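Long-range contact in ZYG-9 (PDB 2OF3), which organizes microtubules and spindle poles during mitosis and meiosis in one-cell nematode embryos, this part of it being a TOG domain: residues 208-216 and 227-235. Sequence-based numbering, arbitrary orientation.
Sequences VEKTVAPFV and AINVLVACF
Val212 and Phe215, which both pack on Ala227, are tied to each other by the shortest polar bond here, from Phe215 N to Val212 O (2.8 Å). Like the next bond, from Val216 N to Ala213 O, it links residues three apart, the 3-10 geometry of 213-216. The edge of the Phe215 ring points in plane at Thr211 O and Val212 O, while the methyl of Ala227 presses on the backbone of the turn, its CB 3.6 Å from Phe215 C. The helical segments 208-212 and 227-235 run almost antiparallel, their axes 9.9 Å apart at closest approach with a crossing angle of -159°, and join neighbouring helices of the TOG domain, a fold built of HEAT-like helical repeats. With CG1 swung anti to the backbone N (chi1 166°), Val212 sets that methyl obliquely across from Val230 CG1, at 3.8 Å, and against Ala227 O. Val208 meets the same Val230 methyl about squarely. Leu231 works like a fork: CD1 reaches Val216 CG2 at 3.7 Å and brushes Ala213, whereas CD2 rests 3.8 Å from Glu209 O, a carbonyl already engaged by Ala213 N. Cutting this fork back to an alanine would probably open a gap against Glu209, Ala213 and Val216 and weaken the packing on Met242 of helix 241-246. At the other branch of Val216, CG1 crosses Ile228 CG1 nearly at a right angle (3.8 Å). Glu209 CG, anti to the carbonyl carbon (chi1 -52°), meets Cys234 SG at 3.8 Å, and a bend at chi2 turns the carboxylate close to that of Glu238, a proximity likely to raise the pKa of one of the acids. Backbone bonds thus run within each segment, and what meets across the contact is mainly apolar side chains.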
ATOM      1  N   VAL A 208      10.871 -12.184  -9.374  1.00 27.25           N
ATOM      2  CA  VAL A 208       9.657 -12.624  -8.746  1.00 28.22           C
ATOM      3  C   VAL A 208       9.674 -14.145  -8.520  1.00 27.99           C
ATOM      4  O   VAL A 208       9.443 -14.587  -7.399  1.00 28.72           O
ATOM      5  CB  VAL A 208       8.428 -12.244  -9.589  1.00 27.64           C
ATOM      6  CG1 VAL A 208       7.165 -12.893  -9.017  1.00 26.65           C
ATOM      7  CG2 VAL A 208       8.288 -10.703  -9.666  1.00 27.35           C
ATOM      8  N   GLU A 209       9.965 -14.934  -9.550  1.00 28.65           N
ATOM      9  CA  GLU A 209       9.922 -16.415  -9.422  1.00 29.33           C
ATOM     10  C   GLU A 209      10.801 -16.898  -8.308  1.00 29.25           C
ATOM     11  O   GLU A 209      10.349 -17.664  -7.461  1.00 29.67           O
ATOM     12  CB  GLU A 209      10.264 -17.143 -10.721  1.00 29.68           C
ATOM     13  CG  GLU A 209       9.483 -16.696 -11.930  1.00 29.95           C
ATOM     14  CD  GLU A 209      10.187 -15.563 -12.731  1.00 31.82           C
ATOM     15  OE1 GLU A 209      10.903 -14.704 -12.154  1.00 33.90           O
ATOM     16  OE2 GLU A 209      10.001 -15.532 -13.960  1.00 32.01           O
ATOM     17  N   LYS A 210      12.023 -16.391  -8.238  1.00 28.77           N
ATOM     18  CA  LYS A 210      12.968 -16.829  -7.237  1.00 30.15           C
ATOM     19  C   LYS A 210      12.644 -16.368  -5.824  1.00 28.96           C
ATOM     20  O   LYS A 210      12.941 -17.078  -4.848  1.00 27.92           O
ATOM     21  CB  LYS A 210      14.401 -16.349  -7.619  1.00 30.93           C
ATOM     22  CG  LYS A 210      15.452 -16.632  -6.544  1.00 31.79           C
ATOM     23  CD  LYS A 210      16.907 -16.496  -7.082  1.00 35.05           C
ATOM     24  CE  LYS A 210      17.922 -17.373  -6.250  1.00 41.56           C
ATOM     25  NZ  LYS A 210      17.993 -18.876  -6.670  1.00 47.47           N
ATOM     26  N   THR A 211      12.085 -15.157  -5.698  1.00 27.42           N
ATOM     27  CA  THR A 211      11.723 -14.632  -4.405  1.00 26.48           C
ATOM     28  C   THR A 211      10.486 -15.353  -3.853  1.00 25.57           C
ATOM     29  O   THR A 211      10.363 -15.564  -2.632  1.00 25.45           O
ATOM     30  CB  THR A 211      11.407 -13.111  -4.504  1.00 27.23           C
ATOM     31  OG1 THR A 211      12.469 -12.463  -5.230  1.00 30.02           O
ATOM     32  CG2 THR A 211      11.318 -12.495  -3.145  1.00 24.78           C
ATOM     33  N   VAL A 212       9.583 -15.705  -4.760  1.00 25.03           N
ATOM     34  CA  VAL A 212       8.293 -16.267  -4.361  1.00 24.94           C
ATOM     35  C   VAL A 212       8.423 -17.788  -4.077  1.00 25.91           C
ATOM     36  O   VAL A 212       7.803 -18.313  -3.146  1.00 25.70           O
ATOM     37  CB  VAL A 212       7.182 -15.928  -5.393  1.00 24.00           C
ATOM     38  CG1 VAL A 212       5.911 -16.799  -5.169  1.00 23.90           C
ATOM     39  CG2 VAL A 212       6.814 -14.410  -5.337  1.00 21.37           C
ATOM     40  N   ALA A 213       9.222 -18.486  -4.892  1.00 26.87           N
ATOM     41  CA  ALA A 213       9.378 -19.951  -4.776  1.00 27.61           C
ATOM     42  C   ALA A 213       9.539 -20.514  -3.342  1.00 27.75           C
ATOM     43  O   ALA A 213       8.894 -21.507  -3.041  1.00 28.61           O
ATOM     44  CB  ALA A 213      10.507 -20.500  -5.727  1.00 27.58           C
ATOM     45  N   PRO A 214      10.394 -19.932  -2.468  1.00 27.49           N
ATOM     46  CA  PRO A 214      10.482 -20.518  -1.130  1.00 26.95           C
ATOM     47  C   PRO A 214       9.150 -20.565  -0.352  1.00 27.07           C
ATOM     48  O   PRO A 214       9.042 -21.337   0.616  1.00 25.53           O
ATOM     49  CB  PRO A 214      11.446 -19.581  -0.393  1.00 27.82           C
ATOM     50  CG  PRO A 214      12.312 -19.032  -1.479  1.00 27.81           C
ATOM     51  CD  PRO A 214      11.375 -18.838  -2.633  1.00 28.12           C
ATOM     52  N   PHE A 215       8.174 -19.730  -0.742  1.00 25.48           N
ATOM     53  CA  PHE A 215       6.935 -19.635   0.034  1.00 24.12           C
ATOM     54  C   PHE A 215       5.966 -20.764  -0.285  1.00 24.05           C
ATOM     55  O   PHE A 215       4.935 -20.890   0.381  1.00 24.09           O
ATOM     56  CB  PHE A 215       6.306 -18.221  -0.073  1.00 23.62           C
ATOM     57  CG  PHE A 215       7.132 -17.152   0.630  1.00 24.54           C
ATOM     58  CD1 PHE A 215       7.031 -16.974   2.015  1.00 20.74           C
ATOM     59  CD2 PHE A 215       8.095 -16.372  -0.108  1.00 26.05           C
ATOM     60  CE1 PHE A 215       7.812 -15.996   2.681  1.00 25.29           C
ATOM     61  CE2 PHE A 215       8.901 -15.412   0.524  1.00 23.50           C
ATOM     62  CZ  PHE A 215       8.762 -15.212   1.938  1.00 25.97           C
ATOM     63  N   VAL A 216       6.306 -21.608  -1.269  1.00 22.87           N
ATOM     64  CA  VAL A 216       5.577 -22.830  -1.505  1.00 24.26           C
ATOM     65  C   VAL A 216       5.702 -23.723  -0.272  1.00 24.80           C
ATOM     66  O   VAL A 216       4.814 -24.536  -0.027  1.00 26.56           O
ATOM     67  CB  VAL A 216       6.003 -23.549  -2.854  1.00 23.87           C
ATOM     68  CG1 VAL A 216       5.225 -24.879  -3.079  1.00 24.32           C
ATOM     69  CG2 VAL A 216       5.751 -22.608  -4.073  1.00 22.19           C
ATOM     70  N   ALA A 227       1.478 -18.692  -3.267  1.00 20.49           N
ATOM     71  CA  ALA A 227       2.837 -18.796  -3.837  1.00 21.90           C
ATOM     72  C   ALA A 227       2.823 -19.741  -5.007  1.00 22.97           C
ATOM     73  O   ALA A 227       3.408 -19.419  -6.062  1.00 24.04           O
ATOM     74  CB  ALA A 227       3.901 -19.264  -2.803  1.00 21.16           C
ATOM     75  N   ILE A 228       2.147 -20.890  -4.842  1.00 22.69           N
ATOM     76  CA  ILE A 228       1.943 -21.836  -5.931  1.00 22.29           C
ATOM     77  C   ILE A 228       1.260 -21.112  -7.070  1.00 22.57           C
ATOM     78  O   ILE A 228       1.728 -21.222  -8.211  1.00 22.12           O
ATOM     79  CB  ILE A 228       1.086 -23.064  -5.484  1.00 22.70           C
ATOM     80  CG1 ILE A 228       1.900 -23.957  -4.567  1.00 21.90           C
ATOM     81  CG2 ILE A 228       0.547 -23.847  -6.712  1.00 24.35           C
ATOM     82  CD1 ILE A 228       1.040 -24.939  -3.760  1.00 23.79           C
ATOM     83  N   ASN A 229       0.175 -20.376  -6.802  1.00 21.02           N
ATOM     84  CA  ASN A 229      -0.516 -19.716  -7.907  1.00 21.11           C
ATOM     85  C   ASN A 229       0.235 -18.581  -8.629  1.00 21.18           C
ATOM     86  O   ASN A 229       0.015 -18.359  -9.809  1.00 21.74           O
ATOM     87  CB  ASN A 229      -1.928 -19.274  -7.486  1.00 21.06           C
ATOM     88  CG  ASN A 229      -2.888 -20.429  -7.312  1.00 22.48           C
ATOM     89  OD1 ASN A 229      -3.892 -20.315  -6.613  1.00 27.33           O
ATOM     90  ND2 ASN A 229      -2.613 -21.513  -7.940  1.00 19.07           N
ATOM     91  N   VAL A 230       1.137 -17.905  -7.946  1.00 21.90           N
ATOM     92  CA  VAL A 230       2.065 -16.981  -8.601  1.00 22.77           C
ATOM     93  C   VAL A 230       2.954 -17.730  -9.629  1.00 22.88           C
ATOM     94  O   VAL A 230       3.079 -17.298 -10.789  1.00 23.60           O
ATOM     95  CB  VAL A 230       2.954 -16.169  -7.532  1.00 22.70           C
ATOM     96  CG1 VAL A 230       4.145 -15.420  -8.217  1.00 22.06           C
ATOM     97  CG2 VAL A 230       2.107 -15.144  -6.669  1.00 21.34           C
ATOM     98  N   LEU A 231       3.534 -18.865  -9.246  1.00 23.15           N
ATOM     99  CA  LEU A 231       4.437 -19.615 -10.125  1.00 23.71           C
ATOM    100  C   LEU A 231       3.736 -20.212 -11.325  1.00 24.53           C
ATOM    101  O   LEU A 231       4.294 -20.216 -12.441  1.00 25.51           O
ATOM    102  CB  LEU A 231       5.163 -20.700  -9.328  1.00 23.31           C
ATOM    103  CG  LEU A 231       6.050 -20.220  -8.198  1.00 24.11           C
ATOM    104  CD1 LEU A 231       6.616 -21.424  -7.523  1.00 22.97           C
ATOM    105  CD2 LEU A 231       7.197 -19.322  -8.690  1.00 25.33           C
ATOM    106  N   VAL A 232       2.511 -20.689 -11.126  1.00 25.70           N
ATOM    107  CA  VAL A 232       1.606 -21.137 -12.214  1.00 26.98           C
ATOM    108  C   VAL A 232       1.229 -20.016 -13.190  1.00 28.77           C
ATOM    109  O   VAL A 232       1.147 -20.249 -14.418  1.00 28.69           O
ATOM    110  CB  VAL A 232       0.291 -21.728 -11.635  1.00 27.54           C
ATOM    111  CG1 VAL A 232      -0.725 -22.041 -12.728  1.00 27.48           C
ATOM    112  CG2 VAL A 232       0.576 -22.975 -10.800  1.00 27.65           C
ATOM    113  N   ALA A 233       0.949 -18.813 -12.658  1.00 29.07           N
ATOM    114  CA  ALA A 233       0.654 -17.637 -13.494  1.00 29.94           C
ATOM    115  C   ALA A 233       1.882 -17.286 -14.362  1.00 30.14           C
ATOM    116  O   ALA A 233       1.733 -16.956 -15.541  1.00 31.08           O
ATOM    117  CB  ALA A 233       0.230 -16.444 -12.629  1.00 29.67           C
ATOM    118  N   CYS A 234       3.074 -17.382 -13.788  1.00 29.79           N
ATOM    119  CA  CYS A 234       4.354 -17.190 -14.511  1.00 30.28           C
ATOM    120  C   CYS A 234       4.528 -18.257 -15.599  1.00 31.50           C
ATOM    121  O   CYS A 234       4.799 -17.963 -16.762  1.00 32.41           O
ATOM    122  CB  CYS A 234       5.519 -17.290 -13.538  1.00 29.29           C
ATOM    123  SG  CYS A 234       5.780 -15.906 -12.407  1.00 28.80           S
ATOM    124  N   PHE A 235       4.341 -19.511 -15.221  1.00 32.47           N
ATOM    125  CA  PHE A 235       4.407 -20.602 -16.155  1.00 33.32           C
ATOM    126  C   PHE A 235       3.525 -20.337 -17.370  1.00 34.13           C
ATOM    127  O   PHE A 235       3.950 -20.513 -18.513  1.00 33.61           O
ATOM    128  CB  PHE A 235       4.029 -21.938 -15.461  1.00 33.19           C
ATOM    129  CG  PHE A 235       4.247 -23.148 -16.333  1.00 34.79           C
ATOM    130  CD1 PHE A 235       5.488 -23.787 -16.357  1.00 34.09           C
ATOM    131  CD2 PHE A 235       3.233 -23.599 -17.181  1.00 33.11           C
ATOM    132  CE1 PHE A 235       5.703 -24.883 -17.208  1.00 36.58           C
ATOM    133  CE2 PHE A 235       3.430 -24.702 -18.020  1.00 35.57           C
ATOM    134  CZ  PHE A 235       4.676 -25.346 -18.036  1.00 34.04           C
TER